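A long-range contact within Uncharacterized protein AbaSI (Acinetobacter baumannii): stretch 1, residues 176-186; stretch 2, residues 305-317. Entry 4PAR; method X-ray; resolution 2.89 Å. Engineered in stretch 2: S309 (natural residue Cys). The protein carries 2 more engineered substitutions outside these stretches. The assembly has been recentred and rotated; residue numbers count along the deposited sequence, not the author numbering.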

ATOM      1  N   THR F 176       2.772 -17.962  31.345  1.00112.32           N
ATOM      2  CA  THR F 176       4.170 -18.156  31.691  1.00113.73           C
ATOM      3  C   THR F 176       4.684 -17.066  32.625  1.00106.80           C
ATOM      4  O   THR F 176       5.511 -17.328  33.497  1.00105.38           O
ATOM      5  N   TYR F 177       4.196 -15.843  32.437  1.00108.60           N
ATOM      6  CA  TYR F 177       4.598 -14.729  33.290  1.00111.93           C
ATOM      7  C   TYR F 177       3.862 -14.764  34.625  1.00121.17           C
ATOM      8  O   TYR F 177       4.376 -14.289  35.641  1.00123.20           O
ATOM      9  N   ILE F 178       2.655 -15.322  34.621  1.00115.71           N
ATOM     10  CA  ILE F 178       1.950 -15.576  35.872  1.00107.34           C
ATOM     11  C   ILE F 178       2.742 -16.604  36.680  1.00109.48           C
ATOM     12  O   ILE F 178       2.941 -16.443  37.882  1.00113.71           O
ATOM     13  N   ASP F 179       3.210 -17.647  35.998  1.00121.66           N
ATOM     14  CA  ASP F 179       4.032 -18.688  36.616  1.00121.68           C
ATOM     15  C   ASP F 179       5.371 -18.154  37.114  1.00113.68           C
ATOM     16  O   ASP F 179       5.868 -18.575  38.157  1.00120.40           O
ATOM     17  N   LEU F 180       5.963 -17.241  36.353  1.00113.20           N
ATOM     18  CA  LEU F 180       7.242 -16.655  36.728  1.00120.34           C
ATOM     19  C   LEU F 180       7.060 -15.812  37.982  1.00124.82           C
ATOM     20  O   LEU F 180       7.911 -15.804  38.874  1.00126.85           O
ATOM     21  N   GLY F 181       5.931 -15.117  38.046  1.00120.27           N
ATOM     22  CA  GLY F 181       5.604 -14.301  39.197  1.00123.17           C
ATOM     23  C   GLY F 181       5.814 -12.819  38.969  1.00116.28           C
ATOM     24  O   GLY F 181       5.250 -11.997  39.688  1.00119.86           O
ATOM     25  N   ARG F 182       6.616 -12.465  37.972  1.00112.07           N
ATOM     26  CA  ARG F 182       6.909 -11.057  37.732  1.00102.77           C
ATOM     27  C   ARG F 182       7.109 -10.697  36.264  1.00110.06           C
ATOM     28  O   ARG F 182       7.348 -11.556  35.415  1.00111.65           O
ATOM     29  N   ILE F 183       7.002  -9.402  35.990  1.00108.69           N
ATOM     30  CA  ILE F 183       7.264  -8.840  34.677  1.00 94.43           C
ATOM     31  C   ILE F 183       8.298  -7.734  34.821  1.00 89.44           C
ATOM     32  O   ILE F 183       8.075  -6.743  35.529  1.00 88.76           O
ATOM     33  N   SER F 184       9.429  -7.917  34.148  1.00 94.99           N
ATOM     34  CA  SER F 184      10.583  -7.041  34.305  1.00 98.55           C
ATOM     35  C   SER F 184      11.020  -6.405  32.989  1.00 94.24           C
ATOM     36  O   SER F 184      10.663  -6.870  31.909  1.00105.33           O
ATOM     37  N   LEU F 185      11.797  -5.334  33.092  1.00 92.80           N
ATOM     38  CA  LEU F 185      12.342  -4.668  31.920  1.00 79.50           C
ATOM     39  C   LEU F 185      13.511  -5.459  31.361  1.00 86.68           C
ATOM     40  O   LEU F 185      13.776  -5.433  30.159  1.00 95.95           O
ATOM     41  N   ALA F 186      14.212  -6.162  32.244  1.00 76.48           N
ATOM     42  CA  ALA F 186      15.320  -7.006  31.828  1.00 85.67           C
ATOM     43  C   ALA F 186      14.811  -8.169  30.978  1.00 99.76           C
ATOM     44  O   ALA F 186      15.499  -8.637  30.072  1.00109.19           O
ATOM     45  N   LYS F 305       6.676   9.545  37.163  1.00106.08           N
ATOM     46  CA  LYS F 305       8.061   9.124  37.352  1.00101.80           C
ATOM     47  C   LYS F 305       8.099   7.614  37.564  1.00 93.39           C
ATOM     48  O   LYS F 305       7.189   7.057  38.175  1.00 94.49           O
ATOM     49  N   ARG F 306       9.140   6.949  37.067  1.00 91.00           N
ATOM     50  CA  ARG F 306       9.200   5.492  37.166  1.00 99.21           C
ATOM     51  C   ARG F 306       9.914   5.053  38.441  1.00110.16           C
ATOM     52  O   ARG F 306      11.129   5.216  38.581  1.00103.18           O
ATOM     53  N   VAL F 307       9.142   4.504  39.373  1.00112.68           N
ATOM     54  CA  VAL F 307       9.690   4.040  40.639  1.00115.90           C
ATOM     55  C   VAL F 307      10.021   2.548  40.688  1.00119.12           C
ATOM     56  O   VAL F 307      10.722   2.106  41.600  1.00128.34           O
ATOM     57  N   LYS F 308       9.549   1.768  39.718  1.00104.25           N
ATOM     58  CA  LYS F 308       9.839   0.332  39.757  1.00 99.05           C
ATOM     59  C   LYS F 308      10.043  -0.264  38.369  1.00101.44           C
ATOM     60  O   LYS F 308       9.363   0.103  37.416  1.00 95.73           O
ATOM     61  N   SER F 309      11.012  -1.168  38.263  1.00111.69           N
ATOM     62  CA  SER F 309      11.298  -1.848  37.006  1.00115.73           C
ATOM     63  C   SER F 309      10.680  -3.247  36.918  1.00108.08           C
ATOM     64  O   SER F 309      10.830  -3.937  35.908  1.00 98.71           O
ATOM     65  N   GLU F 310       9.999  -3.668  37.981  1.00107.30           N
ATOM     66  CA  GLU F 310       9.409  -5.004  38.032  1.00 93.23           C
ATOM     67  C   GLU F 310       8.026  -4.974  38.672  1.00102.44           C
ATOM     68  O   GLU F 310       7.805  -4.246  39.641  1.00110.72           O
ATOM     69  N   VAL F 311       7.094  -5.758  38.136  1.00 98.04           N
ATOM     70  CA  VAL F 311       5.767  -5.849  38.750  1.00 96.40           C
ATOM     71  C   VAL F 311       5.303  -7.297  38.907  1.00107.27           C
ATOM     72  O   VAL F 311       5.379  -8.092  37.972  1.00108.16           O
ATOM     73  N   GLN F 312       4.823  -7.636  40.099  1.00111.84           N
ATOM     74  CA  GLN F 312       4.343  -8.986  40.368  1.00104.97           C
ATOM     75  C   GLN F 312       3.038  -9.259  39.618  1.00105.66           C
ATOM     76  O   GLN F 312       2.258  -8.344  39.363  1.00101.64           O
ATOM     77  N   THR F 313       2.819 -10.518  39.245  1.00117.86           N
ATOM     78  CA  THR F 313       1.613 -10.898  38.514  1.00114.92           C
ATOM     79  C   THR F 313       0.613 -11.620  39.413  1.00108.90           C
ATOM     80  O   THR F 313       0.908 -11.912  40.571  1.00116.82           O
ATOM     81  N   TYR F 314      -0.563 -11.930  38.870  1.00110.67           N
ATOM     82  CA  TYR F 314      -1.621 -12.562  39.657  1.00125.02           C
ATOM     83  C   TYR F 314      -2.508 -13.484  38.816  1.00123.06           C
ATOM     84  O   TYR F 314      -2.810 -13.187  37.662  1.00115.09           O
ATOM     85  N   SER F 315      -2.933 -14.595  39.409  1.00138.32           N
ATOM     86  CA  SER F 315      -3.820 -15.546  38.742  1.00145.46           C
ATOM     87  C   SER F 315      -5.203 -14.934  38.503  1.00150.85           C
ATOM     88  O   SER F 315      -5.593 -14.004  39.211  1.00151.12           O
ATOM     89  N   PRO F 316      -5.943 -15.448  37.500  1.00146.55           N
ATOM     90  CA  PRO F 316      -7.313 -14.998  37.210  1.00143.69           C
ATOM     91  C   PRO F 316      -8.220 -14.984  38.441  1.00156.34           C
ATOM     92  O   PRO F 316      -8.100 -15.850  39.308  1.00164.78           O
ATOM     93  N   LYS F 317      -9.117 -14.004  38.507  1.00154.78           N
ATOM     94  CA  LYS F 317      -9.938 -13.784  39.695  1.00155.62           C
ATOM     95  C   LYS F 317     -11.401 -14.157  39.465  1.00157.59           C
ATOM     96  O   LYS F 317     -12.046 -13.643  38.552  1.00166.88           O
TER

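This contact is a short antiparallel pairing of strands 182-184 and 310-312, extended at one end by T313 against the close of a helix and at the other by L185 against S309 and R306. Backbone hydrogen bonds hold the register: I183 N to V311 O at 2.9 Å, V311 N to I183 O at 3.0 Å, and T313 N to G181 O at 2.9 Å. Side chains then alternate between the two faces of the sheet.

I183 and V311 share one face, and both are buried. I183 is m,t and V311 is m. I183 CB lies 4.0 Å from V311 CG2, and I183 CG1 lies 3.8 Å from T313 CG2. This makes a small apolar cluster.

R182, S184, E310 and Q312 occupy the other face. R182 starts p and then extends, t,t, while E310 is m,t. R182 NH1 reaches E310 OE1 at 3.2 Å, a salt bridge with a weak hydrogen bond. The carboxylate oxygen sits at the guanidinium edge. S184, with chi1 t, places OG 3.7 Å from E310 CG. The same OG accepts a hydrogen bond from A186 N at 3.1 Å.

T313 points toward the helix and is the residue most covered by the contact. In its p rotamer, OG1 donates to Y177 O at 3.1 Å. Y177 O also accepts from G181 N, at 3.0 Å. The helix gives way at G181, whose positive phi suits glycine. I178, m,t, lies beside the chain after T313: its CG2 is 3.9 Å from S315 OG, and its CD1 is 4.4 Å from P316 CD.

At the far end, L185 points toward stretch 2 in an m,t rotamer. Its CD1 lies 3.3 Å from R306 NH1 and 4.0 Å from OG of S309, an engineered residue. L185 N donates to S309 O at 3.3 Å.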

ATOM      1  CB  THR F 176       5.040 -18.195  30.434  1.00109.73           C
ATOM      2  OG1 THR F 176       5.006 -16.913  29.798  1.00102.01           O
ATOM      3  CG2 THR F 176       4.513 -19.249  29.473  1.00120.86           C
ATOM      4  CB  TYR F 177       4.364 -13.393  32.583  1.00103.33           C
ATOM      5  CG  TYR F 177       5.303 -13.157  31.425  1.00 99.37           C
ATOM      6  CD1 TYR F 177       6.653 -12.909  31.639  1.00 93.44           C
ATOM      7  CD2 TYR F 177       4.842 -13.182  30.116  1.00105.40           C
ATOM      8  CE1 TYR F 177       7.517 -12.694  30.580  1.00 98.05           C
ATOM      9  CE2 TYR F 177       5.698 -12.969  29.051  1.00103.19           C
ATOM     10  CZ  TYR F 177       7.034 -12.725  29.288  1.00106.28           C
ATOM     11  OH  TYR F 177       7.889 -12.514  28.231  1.00114.38           O
ATOM     12  CB  ILE F 178       0.513 -16.079  35.633  1.00110.31           C
ATOM     13  CG1 ILE F 178      -0.332 -14.986  34.973  1.00108.76           C
ATOM     14  CG2 ILE F 178      -0.124 -16.513  36.938  1.00115.82           C
ATOM     15  CD1 ILE F 178      -1.691 -15.461  34.501  1.00111.40           C
ATOM     16  CB  ASP F 179       4.281 -19.826  35.624  1.00128.14           C
ATOM     17  CG  ASP F 179       3.014 -20.565  35.253  1.00134.00           C
ATOM     18  OD1 ASP F 179       1.922 -20.141  35.694  1.00131.06           O
ATOM     19  OD2 ASP F 179       3.110 -21.563  34.507  1.00136.78           O
ATOM     20  CB  LEU F 180       7.809 -15.812  35.582  1.00108.50           C
ATOM     21  CG  LEU F 180       9.224 -15.252  35.758  1.00107.06           C
ATOM     22  CD1 LEU F 180      10.222 -16.373  36.017  1.00101.61           C
ATOM     23  CD2 LEU F 180       9.637 -14.434  34.540  1.00107.22           C
ATOM     24  CB  ARG F 182       8.149 -10.634  38.519  1.00 94.58           C
ATOM     25  CG  ARG F 182       9.399 -11.441  38.211  1.00 96.36           C
ATOM     26  CD  ARG F 182      10.601 -10.837  38.915  1.00117.25           C
ATOM     27  NE  ARG F 182      11.644 -11.821  39.191  1.00138.19           N
ATOM     28  CZ  ARG F 182      12.688 -11.595  39.982  1.00144.23           C
ATOM     29  NH1 ARG F 182      12.828 -10.418  40.578  1.00135.13           N
ATOM     30  NH2 ARG F 182      13.592 -12.546  40.182  1.00147.85           N
ATOM     31  CB  ILE F 183       5.986  -8.288  34.029  1.00 89.93           C
ATOM     32  CG1 ILE F 183       5.022  -9.435  33.713  1.00 89.34           C
ATOM     33  CG2 ILE F 183       6.323  -7.502  32.772  1.00 85.06           C
ATOM     34  CD1 ILE F 183       3.739  -8.990  33.055  1.00 90.20           C
ATOM     35  CB  SER F 184      11.750  -7.823  34.913  1.00114.48           C
ATOM     36  OG  SER F 184      12.943  -7.057  34.899  1.00133.34           O
ATOM     37  CB  LEU F 185      12.780  -3.247  32.267  1.00 85.61           C
ATOM     38  CG  LEU F 185      11.642  -2.297  32.632  1.00 87.56           C
ATOM     39  CD1 LEU F 185      12.175  -0.912  32.941  1.00102.05           C
ATOM     40  CD2 LEU F 185      10.635  -2.239  31.502  1.00 81.77           C
ATOM     41  CB  ALA F 186      16.077  -7.518  33.040  1.00 80.60           C
ATOM     42  CB  LYS F 305       8.692   9.860  38.539  1.00112.50           C
ATOM     43  CG  LYS F 305      10.141   9.487  38.839  1.00113.45           C
ATOM     44  CD  LYS F 305      10.637  10.182  40.098  1.00126.61           C
ATOM     45  CE  LYS F 305      12.043   9.732  40.465  1.00134.89           C
ATOM     46  NZ  LYS F 305      12.096   8.283  40.804  1.00127.33           N
ATOM     47  CB  ARG F 306       9.908   4.895  35.946  1.00 85.06           C
ATOM     48  CG  ARG F 306       9.974   3.379  35.963  1.00 83.37           C
ATOM     49  CD  ARG F 306      10.698   2.845  34.743  1.00107.56           C
ATOM     50  NE  ARG F 306      12.139   3.064  34.814  1.00120.82           N
ATOM     51  CZ  ARG F 306      12.974   2.844  33.802  1.00109.77           C
ATOM     52  NH1 ARG F 306      12.505   2.407  32.641  1.00 95.05           N
ATOM     53  NH2 ARG F 306      14.273   3.066  33.949  1.00103.49           N
ATOM     54  CB  VAL F 307       8.725   4.353  41.796  1.00105.63           C
ATOM     55  CG1 VAL F 307       8.603   5.858  41.980  1.00102.15           C
ATOM     56  CG2 VAL F 307       7.363   3.721  41.535  1.00 97.26           C
ATOM     57  CB  LYS F 308       8.726  -0.428  40.496  1.00108.62           C
ATOM     58  CG  LYS F 308       8.862  -0.417  42.028  1.00122.28           C
ATOM     59  CD  LYS F 308       7.774  -1.234  42.732  1.00115.47           C
ATOM     60  CE  LYS F 308       7.971  -2.742  42.565  1.00114.17           C
ATOM     61  NZ  LYS F 308       9.160  -3.276  43.294  1.00113.71           N
ATOM     62  CB  SER F 309      12.810  -1.935  36.793  1.00132.24           C
ATOM     63  OG  SER F 309      13.387  -0.640  36.733  1.00144.94           O
ATOM     64  CB  GLU F 310      10.318  -5.961  38.809  1.00 94.69           C
ATOM     65  CG  GLU F 310      11.726  -6.084  38.243  1.00112.51           C
ATOM     66  CD  GLU F 310      12.615  -6.986  39.074  1.00123.22           C
ATOM     67  OE1 GLU F 310      12.248  -7.280  40.231  1.00125.70           O
ATOM     68  OE2 GLU F 310      13.679  -7.402  38.569  1.00125.19           O
ATOM     69  CB  VAL F 311       4.704  -5.062  37.946  1.00 92.17           C
ATOM     70  CG1 VAL F 311       4.898  -3.566  38.128  1.00 91.48           C
ATOM     71  CG2 VAL F 311       4.745  -5.435  36.474  1.00100.89           C
ATOM     72  CB  GLN F 312       4.160  -9.200  41.876  1.00109.50           C
ATOM     73  CG  GLN F 312       3.393  -8.093  42.588  1.00116.60           C
ATOM     74  CD  GLN F 312       3.346  -8.287  44.096  1.00133.27           C
ATOM     75  OE1 GLN F 312       3.971  -9.201  44.636  1.00134.27           O
ATOM     76  NE2 GLN F 312       2.599  -7.426  44.782  1.00145.82           N
ATOM     77  CB  THR F 313       1.953 -11.802  37.319  1.00126.98           C
ATOM     78  OG1 THR F 313       2.487 -13.043  37.797  1.00148.40           O
ATOM     79  CG2 THR F 313       2.981 -11.131  36.426  1.00114.86           C
ATOM     80  CB  TYR F 314      -2.490 -11.495  40.335  1.00142.70           C
ATOM     81  CG  TYR F 314      -1.737 -10.563  41.265  1.00148.50           C
ATOM     82  CD1 TYR F 314      -1.437 -10.943  42.568  1.00151.42           C
ATOM     83  CD2 TYR F 314      -1.333  -9.302  40.841  1.00139.94           C
ATOM     84  CE1 TYR F 314      -0.750 -10.093  43.421  1.00147.83           C
ATOM     85  CE2 TYR F 314      -0.645  -8.447  41.686  1.00136.69           C
ATOM     86  CZ  TYR F 314      -0.357  -8.847  42.974  1.00145.21           C
ATOM     87  OH  TYR F 314       0.324  -7.998  43.816  1.00150.08           O
ATOM     88  CB  SER F 315      -3.941 -16.828  39.573  1.00151.23           C
ATOM     89  OG  SER F 315      -2.678 -17.447  39.745  1.00148.76           O
ATOM     90  CB  PRO F 316      -7.801 -16.023  36.187  1.00137.18           C
ATOM     91  CG  PRO F 316      -6.564 -16.410  35.458  1.00131.98           C
ATOM     92  CD  PRO F 316      -5.464 -16.410  36.490  1.00134.81           C
ATOM     93  CB  LYS F 317      -9.831 -12.319  40.135  1.00149.71           C
ATOM     94  CG  LYS F 317     -10.354 -12.028  41.534  1.00153.58           C
ATOM     95  CD  LYS F 317      -9.976 -10.617  41.967  1.00142.67           C
ATOM     96  CE  LYS F 317     -10.285 -10.382  43.438  1.00160.63           C
ATOM     97  NZ  LYS F 317      -9.741  -9.080  43.920  1.00158.50           N
TER